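Local coordinates for glycosyl hydrolase family 2, TIM barrel domain protein (Parabacteroides merdae ATCC 43184, PDB 6DXU), which probably hydrolyses beta-glucuronides, removing terminal glucuronic acid from conjugates in the human gut, as a glycoside hydrolase family 2 beta-glucuronidase, at residues L669-G673 with Q698-I704; E724-W730 with I760-S764; V569-D573 with E657-Y661. All blocks are in the same frame, centred on the assembly; numbering follows the deposited sequence.

Contact 1. Residues L669-G673 with Q698-I704; sequences LFVNG and QEGMNEI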
loop_
_atom_site.group_PDB
_atom_site.type_symbol
_atom_site.label_atom_id
_atom_site.label_comp_id
_atom_site.label_asym_id
_atom_site.label_seq_id
_atom_site.Cartn_x
_atom_site.Cartn_y
_atom_site.Cartn_z
ATOM N N LEU D 669 -57.328 33.281 -38.568
ATOM C CA LEU D 669 -57.475 31.836 -38.674
ATOM C C LEU D 669 -58.523 31.474 -39.723
ATOM O O LEU D 669 -59.589 32.088 -39.786
ATOM C CB LEU D 669 -57.882 31.234 -37.330
ATOM C CG LEU D 669 -57.791 29.712 -37.188
ATOM C CD1 LEU D 669 -56.335 29.273 -37.107
ATOM C CD2 LEU D 669 -58.544 29.254 -35.946
ATOM N N PHE D 670 -58.232 30.439 -40.509
ATOM C CA PHE D 670 -59.154 29.899 -41.502
ATOM C C PHE D 670 -59.365 28.420 -41.230
ATOM O O PHE D 670 -58.395 27.682 -41.023
ATOM C CB PHE D 670 -58.613 30.071 -42.918
ATOM C CG PHE D 670 -58.355 31.494 -43.310
ATOM C CD1 PHE D 670 -59.291 32.197 -44.063
ATOM C CD2 PHE D 670 -57.170 32.127 -42.957
ATOM C CE1 PHE D 670 -59.062 33.517 -44.435
ATOM C CE2 PHE D 670 -56.932 33.445 -43.332
ATOM C CZ PHE D 670 -57.881 34.138 -44.074
ATOM N N VAL D 671 -60.621 27.979 -41.231
ATOM C CA VAL D 671 -60.944 26.561 -41.097
ATOM C C VAL D 671 -61.680 26.142 -42.360
ATOM O O VAL D 671 -62.774 26.649 -42.642
ATOM C CB VAL D 671 -61.778 26.270 -39.842
ATOM C CG1 VAL D 671 -62.222 24.805 -39.826
ATOM C CG2 VAL D 671 -60.966 26.597 -38.588
ATOM N N ASN D 672 -61.067 25.239 -43.133
ATOM C CA ASN D 672 -61.601 24.821 -44.435
ATOM C C ASN D 672 -61.845 26.025 -45.347
ATOM O O ASN D 672 -62.836 26.092 -46.083
ATOM C CB ASN D 672 -62.861 23.989 -44.239
ATOM C CG ASN D 672 -62.581 22.745 -43.422
ATOM O OD1 ASN D 672 -61.574 22.077 -43.649
ATOM N ND2 ASN D 672 -63.429 22.456 -42.439
ATOM N N GLY D 673 -60.917 26.983 -45.307
ATOM C CA GLY D 673 -60.976 28.152 -46.163
ATOM C C GLY D 673 -61.882 29.262 -45.682
ATOM O O GLY D 673 -61.882 30.346 -46.294
ATOM N N GLN D 698 -65.627 19.787 -39.201
ATOM C CA GLN D 698 -66.466 18.833 -39.922
ATOM C C GLN D 698 -66.013 17.416 -39.594
ATOM O O GLN D 698 -64.810 17.139 -39.528
ATOM C CB GLN D 698 -66.368 19.084 -41.430
ATOM C CG GLN D 698 -66.877 20.450 -41.819
ATOM C CD GLN D 698 -68.352 20.610 -41.544
ATOM O OE1 GLN D 698 -69.127 19.676 -41.736
ATOM N NE2 GLN D 698 -68.730 21.756 -40.987
ATOM N N GLU D 699 -66.973 16.516 -39.380
ATOM C CA GLU D 699 -66.629 15.106 -39.213
ATOM C C GLU D 699 -65.847 14.636 -40.435
ATOM O O GLU D 699 -66.305 14.785 -41.569
ATOM C CB GLU D 699 -67.888 14.267 -39.006
ATOM C CG GLU D 699 -67.623 12.851 -38.502
ATOM C CD GLU D 699 -68.902 12.046 -38.308
ATOM N N GLY D 700 -64.648 14.103 -40.206
ATOM C CA GLY D 700 -63.723 13.851 -41.295
ATOM C C GLY D 700 -62.556 14.817 -41.273
ATOM O O GLY D 700 -62.203 15.337 -40.211
ATOM N N MET D 701 -61.970 15.100 -42.431
ATOM C CA MET D 701 -60.746 15.889 -42.503
ATOM C C MET D 701 -61.029 17.385 -42.518
ATOM O O MET D 701 -62.031 17.836 -43.086
ATOM C CB MET D 701 -59.935 15.511 -43.744
ATOM C CG MET D 701 -58.474 15.979 -43.718
ATOM S SD MET D 701 -57.487 15.203 -42.392
ATOM C CE MET D 701 -58.245 13.589 -42.275
ATOM N N ASN D 702 -60.147 18.150 -41.861
ATOM C CA ASN D 702 -60.229 19.605 -41.831
ATOM C C ASN D 702 -58.859 20.209 -42.095
ATOM O O ASN D 702 -57.836 19.653 -41.688
ATOM C CB ASN D 702 -60.748 20.105 -40.487
ATOM C CG ASN D 702 -62.147 19.618 -40.198
ATOM O OD1 ASN D 702 -63.123 20.335 -40.421
ATOM N ND2 ASN D 702 -62.256 18.393 -39.713
ATOM N N GLU D 703 -58.834 21.366 -42.752
ATOM C CA GLU D 703 -57.589 22.095 -42.963
ATOM C C GLU D 703 -57.666 23.411 -42.211
ATOM O O GLU D 703 -58.575 24.210 -42.441
ATOM C CB GLU D 703 -57.291 22.326 -44.448
ATOM C CG GLU D 703 -56.062 23.224 -44.689
ATOM C CD GLU D 703 -55.628 23.257 -46.149
ATOM O OE1 GLU D 703 -55.319 22.158 -46.669
ATOM O OE2 GLU D 703 -55.577 24.354 -46.766
ATOM N N ILE D 704 -56.719 23.615 -41.296
ATOM C CA ILE D 704 -56.644 24.813 -40.471
ATOM C C ILE D 704 -55.435 25.610 -40.916
ATOM O O ILE D 704 -54.319 25.081 -40.978
ATOM C CB ILE D 704 -56.564 24.465 -38.973
ATOM C CG1 ILE D 704 -57.774 23.620 -38.566
ATOM C CG2 ILE D 704 -56.448 25.732 -38.124
ATOM C CD1 ILE D 704 -57.484 22.140 -38.448
HETATM O O HOH W 1 -58.382 26.610 -44.072
#

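Contact 2. Residues E724-W730 with I760-S764; sequences EYQTAKW and IRCLS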
loop_
_atom_site.group_PDB
_atom_site.type_symbol
_atom_site.label_atom_id
_atom_site.label_comp_id
_atom_site.label_asym_id
_atom_site.label_seq_id
_atom_site.Cartn_x
_atom_site.Cartn_y
_atom_site.Cartn_z
ATOM N N GLU D 724 -58.206 15.336 -38.592
ATOM C CA GLU D 724 -59.473 14.637 -38.630
ATOM C C GLU D 724 -60.259 14.922 -37.358
ATOM O O GLU D 724 -59.691 15.149 -36.283
ATOM C CB GLU D 724 -59.246 13.135 -38.772
ATOM C CG GLU D 724 -60.460 12.385 -39.280
ATOM C CD GLU D 724 -60.249 10.888 -39.305
ATOM O OE1 GLU D 724 -59.084 10.452 -39.411
ATOM O OE2 GLU D 724 -61.251 10.152 -39.206
ATOM N N TYR D 725 -61.582 14.890 -37.478
ATOM C CA TYR D 725 -62.463 15.088 -36.337
ATOM C C TYR D 725 -63.387 13.886 -36.225
ATOM O O TYR D 725 -64.076 13.531 -37.190
ATOM C CB TYR D 725 -63.259 16.393 -36.479
ATOM C CG TYR D 725 -64.064 16.769 -35.249
ATOM C CD1 TYR D 725 -63.434 17.061 -34.039
ATOM C CD2 TYR D 725 -65.452 16.859 -35.306
ATOM C CE1 TYR D 725 -64.173 17.401 -32.911
ATOM C CE2 TYR D 725 -66.192 17.199 -34.188
ATOM C CZ TYR D 725 -65.547 17.475 -32.994
ATOM O OH TYR D 725 -66.284 17.827 -31.881
ATOM N N GLN D 726 -63.403 13.265 -35.050
ATOM C CA GLN D 726 -64.161 12.045 -34.819
ATOM C C GLN D 726 -65.268 12.334 -33.820
ATOM O O GLN D 726 -65.001 12.832 -32.726
ATOM C CB GLN D 726 -63.259 10.921 -34.297
ATOM C CG GLN D 726 -64.013 9.663 -33.871
ATOM C CD GLN D 726 -63.079 8.521 -33.489
ATOM O OE1 GLN D 726 -62.097 8.250 -34.188
ATOM N NE2 GLN D 726 -63.387 7.842 -32.387
ATOM N N THR D 727 -66.509 12.031 -34.202
ATOM C CA THR D 727 -67.629 12.183 -33.283
ATOM C C THR D 727 -68.036 10.878 -32.610
ATOM O O THR D 727 -68.732 10.918 -31.594
ATOM C CB THR D 727 -68.844 12.787 -34.008
ATOM O OG1 THR D 727 -69.170 11.996 -35.156
ATOM C CG2 THR D 727 -68.524 14.207 -34.473
ATOM N N ALA D 728 -67.625 9.727 -33.142
ATOM C CA ALA D 728 -67.966 8.448 -32.524
ATOM C C ALA D 728 -67.256 8.274 -31.184
ATOM O O ALA D 728 -66.060 8.558 -31.059
ATOM C CB ALA D 728 -67.595 7.300 -33.459
ATOM N N LYS D 729 -67.993 7.820 -30.173
ATOM C CA LYS D 729 -67.402 7.486 -28.887
ATOM C C LYS D 729 -66.891 6.050 -28.909
ATOM O O LYS D 729 -67.405 5.203 -29.637
ATOM C CB LYS D 729 -68.409 7.683 -27.750
ATOM C CG LYS D 729 -68.778 9.152 -27.508
ATOM C CD LYS D 729 -69.542 9.344 -26.200
ATOM C CE LYS D 729 -69.719 10.824 -25.873
ATOM N NZ LYS D 729 -68.417 11.554 -25.913
ATOM N N TRP D 730 -65.876 5.776 -28.091
ATOM C CA TRP D 730 -65.222 4.475 -28.088
ATOM C C TRP D 730 -65.397 3.770 -26.753
ATOM O O TRP D 730 -65.507 4.401 -25.700
ATOM C CB TRP D 730 -63.717 4.601 -28.399
ATOM C CG TRP D 730 -62.990 5.573 -27.499
ATOM C CD1 TRP D 730 -62.332 5.287 -26.325
ATOM C CD2 TRP D 730 -62.873 6.986 -27.689
ATOM N NE1 TRP D 730 -61.801 6.437 -25.792
ATOM C CE2 TRP D 730 -62.122 7.493 -26.607
ATOM C CE3 TRP D 730 -63.327 7.872 -28.672
ATOM C CZ2 TRP D 730 -61.816 8.846 -26.485
ATOM C CZ3 TRP D 730 -63.020 9.216 -28.551
ATOM C CH2 TRP D 730 -62.275 9.691 -27.461
ATOM N N ILE D 760 -63.970 1.249 -33.387
ATOM C CA ILE D 760 -63.802 2.688 -33.193
ATOM C C ILE D 760 -62.434 2.960 -32.577
ATOM O O ILE D 760 -62.020 2.271 -31.642
ATOM C CB ILE D 760 -64.928 3.264 -32.310
ATOM C CG1 ILE D 760 -66.308 2.942 -32.900
ATOM C CG2 ILE D 760 -64.773 4.783 -32.174
ATOM C CD1 ILE D 760 -66.479 3.455 -34.298
ATOM N N ARG D 761 -61.737 3.978 -33.088
ATOM C CA ARG D 761 -60.425 4.329 -32.548
ATOM C C ARG D 761 -60.551 4.815 -31.106
ATOM O O ARG D 761 -61.345 5.714 -30.809
ATOM C CB ARG D 761 -59.766 5.401 -33.409
ATOM C CG ARG D 761 -59.423 4.940 -34.811
ATOM C CD ARG D 761 -58.962 6.098 -35.670
ATOM N NE ARG D 761 -60.043 7.052 -35.888
ATOM C CZ ARG D 761 -60.065 7.956 -36.861
ATOM N NH1 ARG D 761 -59.058 8.041 -37.719
ATOM N NH2 ARG D 761 -61.103 8.772 -36.974
ATOM N N CYS D 762 -59.738 4.238 -30.216
ATOM C CA CYS D 762 -59.726 4.605 -28.797
ATOM C C CYS D 762 -58.785 5.792 -28.600
ATOM O O CYS D 762 -57.636 5.652 -28.175
ATOM C CB CYS D 762 -59.286 3.426 -27.943
ATOM S SG CYS D 762 -60.275 1.924 -28.133
ATOM N N LEU D 763 -59.312 6.990 -28.849
ATOM C CA LEU D 763 -58.462 8.168 -28.958
ATOM C C LEU D 763 -57.885 8.649 -27.628
ATOM O O LEU D 763 -57.027 9.539 -27.646
ATOM C CB LEU D 763 -59.236 9.308 -29.611
ATOM C CG LEU D 763 -59.629 9.026 -31.060
ATOM C CD1 LEU D 763 -60.497 10.153 -31.598
ATOM C CD2 LEU D 763 -58.377 8.813 -31.925
ATOM N N SER D 764 -58.324 8.125 -26.489
ATOM C CA SER D 764 -57.755 8.533 -25.210
ATOM C C SER D 764 -56.853 7.467 -24.611
ATOM O O SER D 764 -56.370 7.634 -23.477
ATOM C CB SER D 764 -58.864 8.907 -24.225
ATOM O OG SER D 764 -59.653 7.777 -23.933
HETATM O O HOH W 2 -62.837 5.529 -35.486
#

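Contact 3. Residues V569-D573 with E657-Y661; sequences VRLID and EILVY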
loop_
_atom_site.group_PDB
_atom_site.type_symbol
_atom_site.label_atom_id
_atom_site.label_comp_id
_atom_site.label_asym_id
_atom_site.label_seq_id
_atom_site.Cartn_x
_atom_site.Cartn_y
_atom_site.Cartn_z
ATOM N N VAL D 569 -48.080 22.678 -22.654
ATOM C CA VAL D 569 -48.153 23.899 -23.445
ATOM C C VAL D 569 -48.851 24.993 -22.649
ATOM O O VAL D 569 -48.424 26.154 -22.652
ATOM C CB VAL D 569 -48.853 23.615 -24.788
ATOM C CG1 VAL D 569 -49.424 24.894 -25.386
ATOM C CG2 VAL D 569 -47.858 22.980 -25.757
ATOM N N ARG D 570 -49.917 24.634 -21.935
ATOM C CA ARG D 570 -50.621 25.628 -21.133
ATOM C C ARG D 570 -49.803 26.037 -19.917
ATOM O O ARG D 570 -49.856 27.198 -19.491
ATOM C CB ARG D 570 -51.988 25.091 -20.715
ATOM C CG ARG D 570 -52.941 24.960 -21.908
ATOM C CD ARG D 570 -54.283 24.363 -21.528
ATOM N NE ARG D 570 -55.177 24.362 -22.690
ATOM C CZ ARG D 570 -56.186 25.212 -22.870
ATOM N NH1 ARG D 570 -56.461 26.141 -21.960
ATOM N NH2 ARG D 570 -56.930 25.124 -23.965
ATOM N N LEU D 571 -49.065 25.091 -19.333
ATOM C CA LEU D 571 -48.211 25.413 -18.194
ATOM C C LEU D 571 -47.091 26.371 -18.586
ATOM O O LEU D 571 -46.787 27.319 -17.852
ATOM C CB LEU D 571 -47.630 24.124 -17.597
ATOM C CG LEU D 571 -46.683 24.236 -16.384
ATOM C CD1 LEU D 571 -46.826 23.010 -15.495
ATOM C CD2 LEU D 571 -45.204 24.414 -16.793
ATOM N N ILE D 572 -46.438 26.121 -19.722
ATOM C CA ILE D 572 -45.352 26.996 -20.153
ATOM C C ILE D 572 -45.883 28.379 -20.505
ATOM O O ILE D 572 -45.299 29.407 -20.123
ATOM C CB ILE D 572 -44.600 26.361 -21.336
ATOM C CG1 ILE D 572 -43.861 25.104 -20.847
ATOM C CG2 ILE D 572 -43.648 27.373 -21.993
ATOM C CD1 ILE D 572 -43.387 24.197 -21.991
ATOM N N ASP D 573 -46.982 28.416 -21.269
ATOM C CA ASP D 573 -47.657 29.662 -21.627
ATOM C C ASP D 573 -47.848 30.533 -20.391
ATOM O O ASP D 573 -47.490 31.718 -20.378
ATOM C CB ASP D 573 -48.998 29.295 -22.290
ATOM C CG ASP D 573 -49.748 30.477 -22.896
ATOM O OD1 ASP D 573 -49.419 31.659 -22.654
ATOM O OD2 ASP D 573 -50.708 30.191 -23.645
ATOM N N GLU D 657 -61.636 24.474 -29.324
ATOM C CA GLU D 657 -60.623 25.498 -29.124
ATOM C C GLU D 657 -59.406 25.213 -29.996
ATOM O O GLU D 657 -58.909 24.080 -30.045
ATOM C CB GLU D 657 -60.219 25.557 -27.655
ATOM C CG GLU D 657 -59.261 26.699 -27.336
ATOM C CD GLU D 657 -59.070 26.887 -25.836
ATOM O OE1 GLU D 657 -58.718 25.910 -25.156
ATOM O OE2 GLU D 657 -59.283 28.011 -25.333
ATOM N N ILE D 658 -58.949 26.242 -30.706
ATOM C CA ILE D 658 -57.737 26.201 -31.512
ATOM C C ILE D 658 -56.807 27.283 -30.984
ATOM O O ILE D 658 -57.210 28.449 -30.875
ATOM C CB ILE D 658 -58.036 26.425 -33.008
ATOM C CG1 ILE D 658 -58.926 25.295 -33.552
ATOM C CG2 ILE D 658 -56.740 26.536 -33.804
ATOM C CD1 ILE D 658 -59.402 25.539 -34.983
ATOM N N LEU D 659 -55.581 26.893 -30.629
ATOM C CA LEU D 659 -54.559 27.804 -30.133
ATOM C C LEU D 659 -53.508 28.018 -31.209
ATOM O O LEU D 659 -53.097 27.070 -31.882
ATOM C CB LEU D 659 -53.886 27.242 -28.863
ATOM C CG LEU D 659 -54.789 26.861 -27.694
ATOM C CD1 LEU D 659 -53.967 26.339 -26.518
ATOM C CD2 LEU D 659 -55.654 28.048 -27.287
ATOM N N VAL D 660 -53.056 29.256 -31.361
ATOM C CA VAL D 660 -51.966 29.586 -32.271
ATOM C C VAL D 660 -50.866 30.262 -31.464
ATOM O O VAL D 660 -51.129 31.229 -30.737
ATOM C CB VAL D 660 -52.445 30.480 -33.429
ATOM C CG1 VAL D 660 -51.271 30.944 -34.281
ATOM C CG2 VAL D 660 -53.457 29.709 -34.278
ATOM N N TYR D 661 -49.644 29.738 -31.569
ATOM C CA TYR D 661 -48.485 30.327 -30.895
ATOM C C TYR D 661 -47.677 31.085 -31.939
ATOM O O TYR D 661 -47.157 30.498 -32.893
ATOM C CB TYR D 661 -47.679 29.254 -30.146
ATOM C CG TYR D 661 -48.420 28.889 -28.886
ATOM C CD1 TYR D 661 -48.354 29.708 -27.765
ATOM C CD2 TYR D 661 -49.281 27.796 -28.848
ATOM C CE1 TYR D 661 -49.075 29.423 -26.618
ATOM C CE2 TYR D 661 -50.003 27.494 -27.699
ATOM C CZ TYR D 661 -49.896 28.322 -26.587
ATOM O OH TYR D 661 -50.614 28.053 -25.447
#

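Contact 1. Residues L669-G673 with Q698-I704
Asn702 OD1 accepts two N-H groups, one from each segment: Asn672 ND2 reaches it at 2.9 Å, and the backbone N of Gln698 at 2.8 Å. The first bond is nearly straight (168° at the hydrogen) and lies in the amide plane of Asn672, while the two amide planes are turned 34° apart. Asn702 ND2 in turn donates to Gln698 O, in the carbonyl plane and on a lone pair, so both ends of this buried amide are engaged and its flip state is fixed. With CG set beside its own backbone N (chi1 -60°), Asn672 brings its amide over to the neighbouring strand, obliquely across the side chain of Asn702, and its OD1 receives the backbone N of Glu703 at 3.0 Å from a position tilted out of the carbonyl plane. Asn672 N returns a bond to Glu703 O (2.8 Å); side chain and backbone of one asparagine thus grip both polar backbone atoms of Glu703. A water joins Glu703 O to Gly673 N. Val671 and Ile704 form an antiparallel non-hydrogen-bonded pair with side chains on one face, where Leu669 CD1 lies 3.7 Å from Ile704 CG2, the two side chains running alongside each other. Ile658 and Cys695 touch Val671 on that face. Asn672 and Gly673, both at positive phi, turn the chain from strand 666-671 into 674-680. The whole is an antiparallel strand pair in a beta-sandwich domain, in which an asparagine at the hairpin turn adds a side-chain bond to the strand backbone where the pairing ends.

Contact 2. Residues E724-W730 with I760-S764
The contact lies at the junction between two C-terminal beta domains of this family 2 enzyme, where the chain leaving strand 715-726 crosses the loop between strands 747-755 and 768-775. Arg761 grips two side chains by the edge of its guanidinium. Glu724 is held end-on in a salt bridge, with NH1 to OE1 at 2.9 Å and NH2 to OE2 at 2.6 Å; the planes are 50° apart, and NH2 meets OE2 from above the carboxylate plane. Gln726 OE1 is taken side-on by NE (2.9 Å) and NH2 (3.0 Å), amide and guanidinium lying nearly coplanar. Gln726 NE2 bonds back to Ala728 O and more weakly to Arg761 O, which pins the amide's rotation. Methyl CG2 of Ile760 packs against this NE2 and against the CB atoms of Ala728 and Trp730. The indole of Trp730, its CG lodged between backbone N and carbonyl carbon (chi1 54°), lies against the loop backbone: Cys762 CA sits over the five-membered ring and Leu763 CB over the six-membered ring, both CH-pi contacts. At the ring edge, in its plane, Trp730 NE1 donates to Ser764 OG (3.1 Å). Trp649 meets the indole edge-to-face. A tryptophan stacked by CH-pi contacts on an inverse gamma turn centred on Cys762, with a bidentate Arg-Glu salt bridge nearby, joins the end of strand 715-726 to a loop of the following beta domain.

Contact 3. Residues V569-D573 with E657-Y661
Tyr661 OH donates the hydrogen bond of this contact, to Asp573 OD2 at 2.8 Å, joining helix 565-579 to strand 655-662. The hydroxyl approaches on the anti side of the carboxylate, 32° out of its plane, and the ring stands steeply to that plane (78°) with the carboxylate carbon at its edge. Asp573 CG lies anti to the backbone N (chi1 -172°), which places the carboxylate within bonding distance of the Tyr661 hydroxyl. There OD2 also accepts the backbone N of Ala688 and OD1 takes Tyr631 OH, so several donors share the buried charge. Apolar contact comes from Val569, one helical turn earlier, whose CG1 rests 3.5 Å from Tyr661 CE2. A phenylalanine in place of Tyr661 would probably leave Asp573 OD2 without one of its donors and break this polar tie between helix and strand. The charged pair is a salt bridge between Arg570 and Glu657, but the modelled 2.3 Å from Arg570 NH2 to Glu657 OE1 is too short, so its detail is doubtful; Leu659 CD1 lies over a guanidinium face, as far as that placement can be trusted. The hydroxyls of Tyr661 and Tyr631 and the amide of Ala688 around Asp573 would probably favour its ionised form.

How the contacts relate
The three contacts run in series along the chain, contact 3 closing before contact 1 opens and contact 1 before contact 2. Contacts 1 and 2, with centres about 17 Å apart, both reach one sheet, contact 2 through its 724-730 segment; strands 700-710 and 715-726 are neighbours in it, and Gly700 O probably bonds to Tyr725 N (2.8 Å). Contact 3, its centre about 19 Å from that of contact 1, joins it through apolar packing: Leu669 CD2 lies 3.9 Å from Ile658 CG2. Contacts 2 and 3 do not touch, their nearest atoms being about 8 Å apart. A bound bicine lies about 11 Å from the side chain of Ser764 in contact 2.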